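Local coordinates for protein prephenate dehydratase (Arthrobacter aurescens, PDB 3MWB) that probably catalyses the conversion of prephenate to phenylpyruvate in L-phenylalanine biosynthesis and binds L-phenylalanine at its ACT domain, at residues A[200-211]-A[243-254]; A[50-61]-A[181-189]. All coordinates share one frame; numbering follows the deposited sequence. Where two conformers were deposited one is given.

In the fold
Following the chain from its N terminus gives a clear case of two closures in series. Contact 2 comes first: strand 181-188 returns to strand 54-60, closing a long loop that holds strand 81-89 and the whole second mixed sheet, from strand 93-96 to strand 168-171. It completes the first mixed sheet of the dehydratase part. After a short linker, contact 1 pairs strand 200-207 with strand 245-252 and encloses helix 215-224 and strand 230-237 of the ACT domain. The two closures neither nest nor cross. Their centres lie about 18 Å apart, yet Arg183 of contact 2 forms a long, weak ion pair with Asp250 of contact 1 between the two domains.

Contact 1 (A[200-211]-A[243-254]); sequences DKTTVVVPLPED and GHYFFSIDADGH. With PHE (phenylalanine), chain D.
Val206 and Phe247 exchange backbone hydrogen bonds in an antiparallel strand pair, the two central strands of the four-stranded ACT-domain sheet, with strand 230-237 flanking one and strand 275-281 the other. Seven bridged pairs run from Lys201-Asp252 to Pro207-Phe246. The middle of the strand pair is packed tightly by apolar side chains. On the face bearing Val204, Val206, Phe247, Ile249 and Ala251, which helix 215-224 helps to cover, Val204 CG2 packs on Ile249 CB at 4.0 Å. On the other face Val205 stands with CG1 opposite its own backbone N (chi1 168°), and this branch meets Phe246 CD1 at 3.5 Å.

Beyond Pro207 the pairing loosens, and Glu210 and His244 stand in solvent, though Leu208 and Gly243 stay buried. Leu208 N still bonds to Tyr245 O, but the next bond, from Gly243 N to Leu208 O, is weak. Gly243 is nevertheless hemmed in, since a CB there would clash with Leu208 O. This end carries the bound phenylalanine. Asp211 OD1 accepts a hydrogen bond from the ligand N at 2.7 Å, the ligand's CE2 lies 4.0 Å above the centre of the Tyr245 ring, and Phe247 offers its edge, CZ reaching the ligand's CG at 3.6 Å. Leu208 CD1 lies in the plane of that same Phe247 ring, against CE2. Asn229 and Leu230 of the second subunit also bind the ligand, consistent with the regulatory phenylalanine site known in this enzyme family.

At the far end polar groups are buried but paired. Thr203 OG1, also bonded to Tyr280, donates to Asp250 OD1 from above the carboxylate plane. Thr202 OG1, which has Ser279 as a second partner, donates to Gly253 O at 2.6 Å, 48° out of that carbonyl's plane.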
# COMPACT_ATOMS: atom_id res chain seq x y z
N ASP A 200 25.53 -5.32 6.75
CA ASP A 200 25.90 -4.22 5.87
C ASP A 200 24.80 -3.19 5.81
O ASP A 200 23.65 -3.45 6.20
CB ASP A 200 26.18 -4.74 4.45
CG ASP A 200 27.41 -5.64 4.37
OD1 ASP A 200 28.47 -5.27 4.88
OD2 ASP A 200 27.31 -6.74 3.78
N LYS A 201 25.17 -2.02 5.28
CA LYS A 201 24.26 -0.94 5.03
C LYS A 201 24.36 -0.58 3.55
O LYS A 201 25.43 -0.65 2.95
CB LYS A 201 24.69 0.25 5.90
CG LYS A 201 23.63 1.27 6.19
CD LYS A 201 24.10 2.29 7.27
CE LYS A 201 23.73 1.91 8.70
NZ LYS A 201 24.22 2.98 9.64
N THR A 202 23.23 -0.19 2.95
CA THR A 202 23.23 0.32 1.59
C THR A 202 22.57 1.68 1.58
O THR A 202 21.47 1.84 2.14
CB THR A 202 22.58 -0.68 0.58
OG1 THR A 202 23.36 -1.88 0.50
CG2 THR A 202 22.47 -0.07 -0.85
N THR A 203 23.22 2.65 0.95
CA THR A 203 22.72 4.02 0.86
C THR A 203 22.38 4.39 -0.58
O THR A 203 23.14 4.08 -1.52
CB THR A 203 23.75 5.04 1.47
OG1 THR A 203 24.07 4.69 2.82
CG2 THR A 203 23.19 6.48 1.47
N VAL A 204 21.25 5.07 -0.75
CA VAL A 204 20.81 5.58 -2.04
C VAL A 204 20.23 6.99 -1.93
O VAL A 204 19.77 7.41 -0.87
CB VAL A 204 19.73 4.69 -2.71
CG1 VAL A 204 20.31 3.38 -3.14
CG2 VAL A 204 18.50 4.49 -1.78
N VAL A 205 20.25 7.71 -3.05
CA VAL A 205 19.56 8.99 -3.11
C VAL A 205 18.55 8.88 -4.23
O VAL A 205 18.93 8.60 -5.37
CB VAL A 205 20.54 10.17 -3.36
CG1 VAL A 205 19.74 11.48 -3.71
CG2 VAL A 205 21.45 10.38 -2.15
N VAL A 206 17.28 9.07 -3.90
CA VAL A 206 16.19 8.88 -4.87
C VAL A 206 15.48 10.21 -5.15
O VAL A 206 14.82 10.77 -4.26
CB VAL A 206 15.16 7.80 -4.41
CG1 VAL A 206 14.15 7.47 -5.52
CG2 VAL A 206 15.90 6.52 -3.90
N PRO A 207 15.63 10.71 -6.38
CA PRO A 207 14.92 11.90 -6.83
C PRO A 207 13.43 11.58 -6.97
O PRO A 207 13.07 10.52 -7.49
CB PRO A 207 15.53 12.18 -8.22
CG PRO A 207 16.85 11.47 -8.22
CD PRO A 207 16.61 10.24 -7.38
N LEU A 208 12.59 12.48 -6.50
CA LEU A 208 11.16 12.36 -6.71
C LEU A 208 10.79 12.81 -8.12
O LEU A 208 11.04 13.96 -8.49
CB LEU A 208 10.43 13.19 -5.65
CG LEU A 208 8.91 13.09 -5.57
CD1 LEU A 208 8.45 11.69 -5.16
CD2 LEU A 208 8.41 14.12 -4.60
N PRO A 209 10.16 11.93 -8.92
CA PRO A 209 9.77 12.32 -10.28
C PRO A 209 8.53 13.21 -10.32
O PRO A 209 8.45 14.10 -11.16
CB PRO A 209 9.47 10.99 -10.97
CG PRO A 209 10.02 9.92 -10.05
CD PRO A 209 9.91 10.50 -8.67
N GLU A 210 7.60 12.95 -9.41
CA GLU A 210 6.28 13.58 -9.42
C GLU A 210 5.77 13.67 -8.00
O GLU A 210 5.80 12.68 -7.27
CB GLU A 210 5.29 12.73 -10.23
CG GLU A 210 5.37 12.92 -11.74
CD GLU A 210 4.52 11.90 -12.49
OE1 GLU A 210 3.27 11.97 -12.41
OE2 GLU A 210 5.12 11.02 -13.15
N ASP A 211 5.31 14.86 -7.61
CA ASP A 211 4.87 15.08 -6.23
C ASP A 211 3.36 14.85 -6.07
O ASP A 211 2.55 15.63 -6.57
CB ASP A 211 5.22 16.51 -5.79
CG ASP A 211 5.28 16.65 -4.28
OD1 ASP A 211 5.74 15.73 -3.59
OD2 ASP A 211 4.88 17.70 -3.77
N GLY A 243 9.78 16.60 -9.27
CA GLY A 243 9.01 16.37 -8.05
C GLY A 243 9.53 17.27 -6.94
O GLY A 243 8.89 17.39 -5.90
N HIS A 244 10.68 17.91 -7.18
CA HIS A 244 11.24 18.99 -6.32
C HIS A 244 11.96 18.50 -5.05
O HIS A 244 12.39 19.29 -4.22
CB HIS A 244 10.19 20.06 -5.94
CG HIS A 244 9.23 20.40 -7.05
ND1 HIS A 244 7.90 20.06 -7.00
CD2 HIS A 244 9.42 21.03 -8.23
CE1 HIS A 244 7.30 20.47 -8.10
NE2 HIS A 244 8.20 21.06 -8.87
N TYR A 245 12.08 17.19 -4.90
CA TYR A 245 12.75 16.62 -3.73
C TYR A 245 13.67 15.48 -4.11
O TYR A 245 13.51 14.86 -5.16
CB TYR A 245 11.73 16.08 -2.71
CG TYR A 245 10.77 17.10 -2.17
CD1 TYR A 245 11.08 17.85 -1.04
CD2 TYR A 245 9.53 17.32 -2.80
CE1 TYR A 245 10.20 18.80 -0.55
CE2 TYR A 245 8.64 18.27 -2.31
CZ TYR A 245 8.97 18.99 -1.19
OH TYR A 245 8.09 19.93 -0.72
N PHE A 246 14.62 15.19 -3.23
CA PHE A 246 15.19 13.87 -3.21
C PHE A 246 15.10 13.26 -1.81
O PHE A 246 14.95 13.97 -0.83
CB PHE A 246 16.62 13.83 -3.77
CG PHE A 246 17.62 14.54 -2.93
CD1 PHE A 246 18.16 13.93 -1.79
CD2 PHE A 246 18.07 15.82 -3.28
CE1 PHE A 246 19.10 14.59 -1.00
CE2 PHE A 246 19.02 16.49 -2.50
CZ PHE A 246 19.53 15.88 -1.36
N PHE A 247 15.14 11.93 -1.76
CA PHE A 247 15.15 11.20 -0.51
C PHE A 247 16.51 10.52 -0.32
O PHE A 247 16.98 9.79 -1.19
CB PHE A 247 14.01 10.20 -0.46
CG PHE A 247 12.68 10.80 -0.80
CD1 PHE A 247 12.01 11.58 0.13
CD2 PHE A 247 12.10 10.59 -2.06
CE1 PHE A 247 10.76 12.15 -0.19
CE2 PHE A 247 10.84 11.13 -2.38
CZ PHE A 247 10.18 11.94 -1.45
N SER A 248 17.13 10.81 0.81
CA SER A 248 18.38 10.20 1.24
C SER A 248 18.04 9.04 2.18
O SER A 248 17.34 9.21 3.19
CB SER A 248 19.23 11.25 1.96
OG SER A 248 20.56 10.82 2.17
N ILE A 249 18.50 7.84 1.83
CA ILE A 249 17.98 6.64 2.48
C ILE A 249 19.12 5.66 2.80
O ILE A 249 19.97 5.39 1.94
CB ILE A 249 16.93 5.92 1.58
CG1 ILE A 249 15.65 6.77 1.40
CG2 ILE A 249 16.54 4.55 2.15
CD1 ILE A 249 14.77 6.32 0.25
N ASP A 250 19.12 5.13 4.03
CA ASP A 250 20.00 3.99 4.37
C ASP A 250 19.13 2.77 4.58
O ASP A 250 18.15 2.82 5.35
CB ASP A 250 20.82 4.24 5.66
CG ASP A 250 21.74 5.47 5.58
OD1 ASP A 250 22.14 5.89 4.46
OD2 ASP A 250 22.09 6.01 6.66
N ALA A 251 19.47 1.68 3.88
CA ALA A 251 18.80 0.37 4.05
C ALA A 251 19.75 -0.64 4.67
O ALA A 251 20.98 -0.54 4.49
CB ALA A 251 18.30 -0.14 2.70
N ASP A 252 19.19 -1.59 5.42
CA ASP A 252 19.94 -2.77 5.91
C ASP A 252 20.17 -3.71 4.74
O ASP A 252 19.22 -4.13 4.07
CB ASP A 252 19.13 -3.56 6.93
CG ASP A 252 18.97 -2.84 8.25
OD1 ASP A 252 19.61 -1.77 8.45
OD2 ASP A 252 18.23 -3.37 9.12
N GLY A 253 21.43 -4.06 4.50
CA GLY A 253 21.71 -4.99 3.43
C GLY A 253 22.83 -4.59 2.52
O GLY A 253 23.36 -3.46 2.58
N HIS A 254 23.19 -5.52 1.66
CA HIS A 254 24.27 -5.30 0.70
C HIS A 254 23.68 -5.41 -0.70
O HIS A 254 22.80 -6.25 -0.94
CB HIS A 254 25.30 -6.38 0.91
CG HIS A 254 26.53 -6.21 0.08
ND1 HIS A 254 27.68 -5.64 0.58
CD2 HIS A 254 26.81 -6.58 -1.19
CE1 HIS A 254 28.62 -5.67 -0.35
NE2 HIS A 254 28.11 -6.23 -1.44
N PHE D . 4.57 14.63 -1.37
CA PHE D . 4.94 13.21 -1.57
C PHE D . 4.26 12.26 -0.58
O PHE D . 3.46 12.67 0.25
CB PHE D . 6.47 13.03 -1.57
CG PHE D . 7.18 13.53 -0.33
CD1 PHE D . 7.17 12.79 0.86
CD2 PHE D . 7.91 14.72 -0.36
CE1 PHE D . 7.85 13.23 2.00
CE2 PHE D . 8.62 15.17 0.79
CZ PHE D . 8.57 14.43 1.96
OXT PHE D . 4.50 11.05 -0.58
O HOH W 1 21.87 4.60 8.92

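Contact 2 (A[50-61]-A[181-189]); sequences GEADAAMVPIEN and VTRFILVSR
Ile59 lies alongside Arg183, the two side chains pointing the same way, and its CG2 rests over one face of the guanidinium, 3.3 Å from Arg183 NH1. The methyl gets there because CG2 sits between the backbone N and the carbonyl carbon, while CG1 runs opposite N (chi1 -164°). The longer branch reaches on to Ile185, CD1 to CD1 at 4.0 Å. Arg183 NE forms a salt bridge with Glu85.

Ile185 is gripped through its backbone as well, exchanging two nearly straight hydrogen bonds with Val57, while its CG1 packs on Val57 CG2 at 3.8 Å. These strands are neighbours in the mixed five-stranded sheet of a periplasmic-binding-protein-like domain, strand 181-188 running against strand 54-60. The pairing is interrupted by a classic beta bulge: Ile59 N and Glu60 N both donate to Arg183 O, from the same face of its carbonyl plane, at 2.8 and 3.2 Å respectively.

Past the bulge Thr182 OG1 donates to Asn61 O at 2.7 Å. Replacing Thr182 with a valine would probably leave the Asn61 carbonyl without this hydroxyl donor and the end of the strand pair at Asn61 less firmly held.

At the opposite end Arg189, at the exposed edge of the contact, bends back at chi3 (-61°) over Gly50, the Schellman residue ending helix 40-48. Gly50 CA lies over one face of the guanidinium, and NH1 donates to Ala52 O at 3.1 Å, close to the guanidinium plane, and also to Val47 O.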
# COMPACT_ATOMS: atom_id res chain seq x y z
N GLY A 50 40.17 13.39 -8.30
CA GLY A 50 41.24 12.41 -8.40
C GLY A 50 42.45 12.70 -7.52
O GLY A 50 43.48 12.06 -7.68
N GLU A 51 42.32 13.64 -6.59
CA GLU A 51 43.47 14.13 -5.82
C GLU A 51 43.48 13.68 -4.36
O GLU A 51 44.36 14.04 -3.61
CB GLU A 51 43.51 15.66 -5.82
CG GLU A 51 43.54 16.32 -7.19
CD GLU A 51 44.91 16.32 -7.81
OE1 GLU A 51 45.49 15.23 -8.05
OE2 GLU A 51 45.40 17.44 -8.08
N ALA A 52 42.45 12.93 -3.96
CA ALA A 52 42.43 12.29 -2.64
C ALA A 52 41.72 10.96 -2.80
O ALA A 52 40.87 10.80 -3.67
CB ALA A 52 41.70 13.17 -1.61
N ASP A 53 42.06 10.01 -1.95
CA ASP A 53 41.43 8.70 -2.06
C ASP A 53 40.04 8.67 -1.46
O ASP A 53 39.15 8.05 -2.01
CB ASP A 53 42.32 7.64 -1.45
CG ASP A 53 43.60 7.48 -2.22
OD1 ASP A 53 43.53 7.05 -3.39
OD2 ASP A 53 44.67 7.81 -1.66
N ALA A 54 39.87 9.32 -0.31
CA ALA A 54 38.59 9.29 0.38
C ALA A 54 38.45 10.53 1.23
O ALA A 54 39.45 11.15 1.60
CB ALA A 54 38.49 8.03 1.23
N ALA A 55 37.21 10.89 1.55
CA ALA A 55 36.94 12.07 2.36
C ALA A 55 36.11 11.65 3.56
O ALA A 55 35.13 10.94 3.40
CB ALA A 55 36.19 13.10 1.54
N MSE A 56 36.50 12.10 4.75
CA MSE A 56 35.80 11.79 5.98
C MSE A 56 34.90 12.96 6.38
O MSE A 56 35.39 14.04 6.74
CB MSE A 56 36.78 11.46 7.11
CG MSE A 56 36.10 10.98 8.41
SE MSE A 56 35.22 9.21 8.21
CE MSE A 56 36.72 7.97 8.28
N VAL A 57 33.59 12.73 6.33
CA VAL A 57 32.63 13.80 6.56
C VAL A 57 31.53 13.35 7.51
O VAL A 57 31.18 12.17 7.52
CB VAL A 57 32.04 14.34 5.23
CG1 VAL A 57 33.15 14.98 4.37
CG2 VAL A 57 31.31 13.23 4.44
N PRO A 58 30.99 14.28 8.32
CA PRO A 58 29.95 13.88 9.27
C PRO A 58 28.61 13.73 8.58
O PRO A 58 28.34 14.41 7.58
CB PRO A 58 29.90 15.07 10.24
CG PRO A 58 30.26 16.26 9.40
CD PRO A 58 31.18 15.75 8.30
N ILE A 59 27.76 12.85 9.11
CA ILE A 59 26.43 12.66 8.53
C ILE A 59 25.31 12.68 9.56
O ILE A 59 24.14 12.78 9.18
CB ILE A 59 26.33 11.38 7.64
CG1 ILE A 59 25.05 11.46 6.77
CG2 ILE A 59 26.43 10.11 8.51
CD1 ILE A 59 24.91 10.48 5.62
N GLU A 60 25.65 12.57 10.84
CA GLU A 60 24.67 12.72 11.92
C GLU A 60 25.33 13.17 13.24
O GLU A 60 26.36 12.63 13.64
CB GLU A 60 23.86 11.42 12.13
CG GLU A 60 22.79 11.48 13.22
CD GLU A 60 21.40 11.98 12.76
OE1 GLU A 60 21.19 12.18 11.54
OE2 GLU A 60 20.50 12.17 13.62
N ASN A 61 24.72 14.16 13.89
CA ASN A 61 25.08 14.58 15.25
C ASN A 61 26.49 15.11 15.35
O ASN A 61 27.25 14.71 16.24
CB ASN A 61 24.89 13.43 16.26
CG ASN A 61 23.44 12.98 16.40
OD1 ASN A 61 22.51 13.71 16.04
ND2 ASN A 61 23.23 11.78 16.94
N VAL A 181 27.08 10.33 20.19
CA VAL A 181 28.02 9.86 19.16
C VAL A 181 27.78 10.63 17.89
O VAL A 181 26.65 11.06 17.64
CB VAL A 181 27.86 8.35 18.84
CG1 VAL A 181 28.20 7.47 20.07
CG2 VAL A 181 26.44 8.05 18.32
N THR A 182 28.83 10.81 17.10
CA THR A 182 28.70 11.38 15.77
C THR A 182 28.87 10.26 14.74
O THR A 182 29.75 9.40 14.87
CB THR A 182 29.76 12.49 15.53
OG1 THR A 182 29.60 13.51 16.51
CG2 THR A 182 29.61 13.12 14.11
N ARG A 183 28.00 10.26 13.74
CA ARG A 183 28.13 9.33 12.66
C ARG A 183 28.87 10.04 11.53
O ARG A 183 28.52 11.16 11.15
CB ARG A 183 26.77 8.84 12.21
CG ARG A 183 26.81 7.54 11.42
CD ARG A 183 25.42 7.07 11.03
NE ARG A 183 25.58 6.28 9.83
CZ ARG A 183 25.08 6.56 8.64
NH1 ARG A 183 24.26 7.58 8.45
NH2 ARG A 183 25.36 5.77 7.65
N PHE A 184 29.92 9.39 11.05
CA PHE A 184 30.70 9.87 9.92
C PHE A 184 30.63 8.87 8.77
O PHE A 184 30.36 7.68 8.99
CB PHE A 184 32.18 10.03 10.32
CG PHE A 184 32.43 11.05 11.41
CD1 PHE A 184 32.37 10.67 12.77
CD2 PHE A 184 32.77 12.36 11.09
CE1 PHE A 184 32.62 11.60 13.79
CE2 PHE A 184 33.02 13.31 12.09
CZ PHE A 184 32.95 12.93 13.45
N ILE A 185 30.91 9.34 7.56
CA ILE A 185 31.05 8.46 6.41
C ILE A 185 32.35 8.76 5.68
O ILE A 185 32.82 9.90 5.63
CB ILE A 185 29.82 8.52 5.42
CG1 ILE A 185 29.49 9.97 5.04
CG2 ILE A 185 28.62 7.79 6.02
CD1 ILE A 185 28.47 10.13 3.92
N LEU A 186 32.96 7.71 5.15
CA LEU A 186 34.19 7.85 4.36
C LEU A 186 33.80 7.60 2.91
O LEU A 186 33.30 6.55 2.57
CB LEU A 186 35.24 6.83 4.81
CG LEU A 186 36.67 6.91 4.26
CD1 LEU A 186 37.39 8.19 4.72
CD2 LEU A 186 37.46 5.67 4.70
N VAL A 187 34.03 8.59 2.06
CA VAL A 187 33.48 8.57 0.72
C VAL A 187 34.57 8.55 -0.35
O VAL A 187 35.47 9.37 -0.30
CB VAL A 187 32.57 9.80 0.54
CG1 VAL A 187 31.93 9.76 -0.82
CG2 VAL A 187 31.49 9.82 1.65
N SER A 188 34.48 7.64 -1.32
CA SER A 188 35.46 7.57 -2.40
C SER A 188 34.78 7.66 -3.76
O SER A 188 33.54 7.69 -3.84
CB SER A 188 36.26 6.27 -2.31
OG SER A 188 36.90 6.16 -1.06
N ARG A 189 35.57 7.69 -4.82
CA ARG A 189 35.06 7.51 -6.18
C ARG A 189 34.58 6.05 -6.31
O ARG A 189 35.05 5.19 -5.56
CB ARG A 189 36.17 7.79 -7.22
CG ARG A 189 36.68 9.24 -7.25
CD ARG A 189 37.74 9.49 -8.35
NE ARG A 189 38.96 8.69 -8.20
CZ ARG A 189 39.94 8.90 -7.30
NH1 ARG A 189 39.87 9.90 -6.42
NH2 ARG A 189 40.98 8.10 -7.28
O HOH W 2 42.88 9.25 -5.46
O HOH W 3 38.46 7.64 -4.66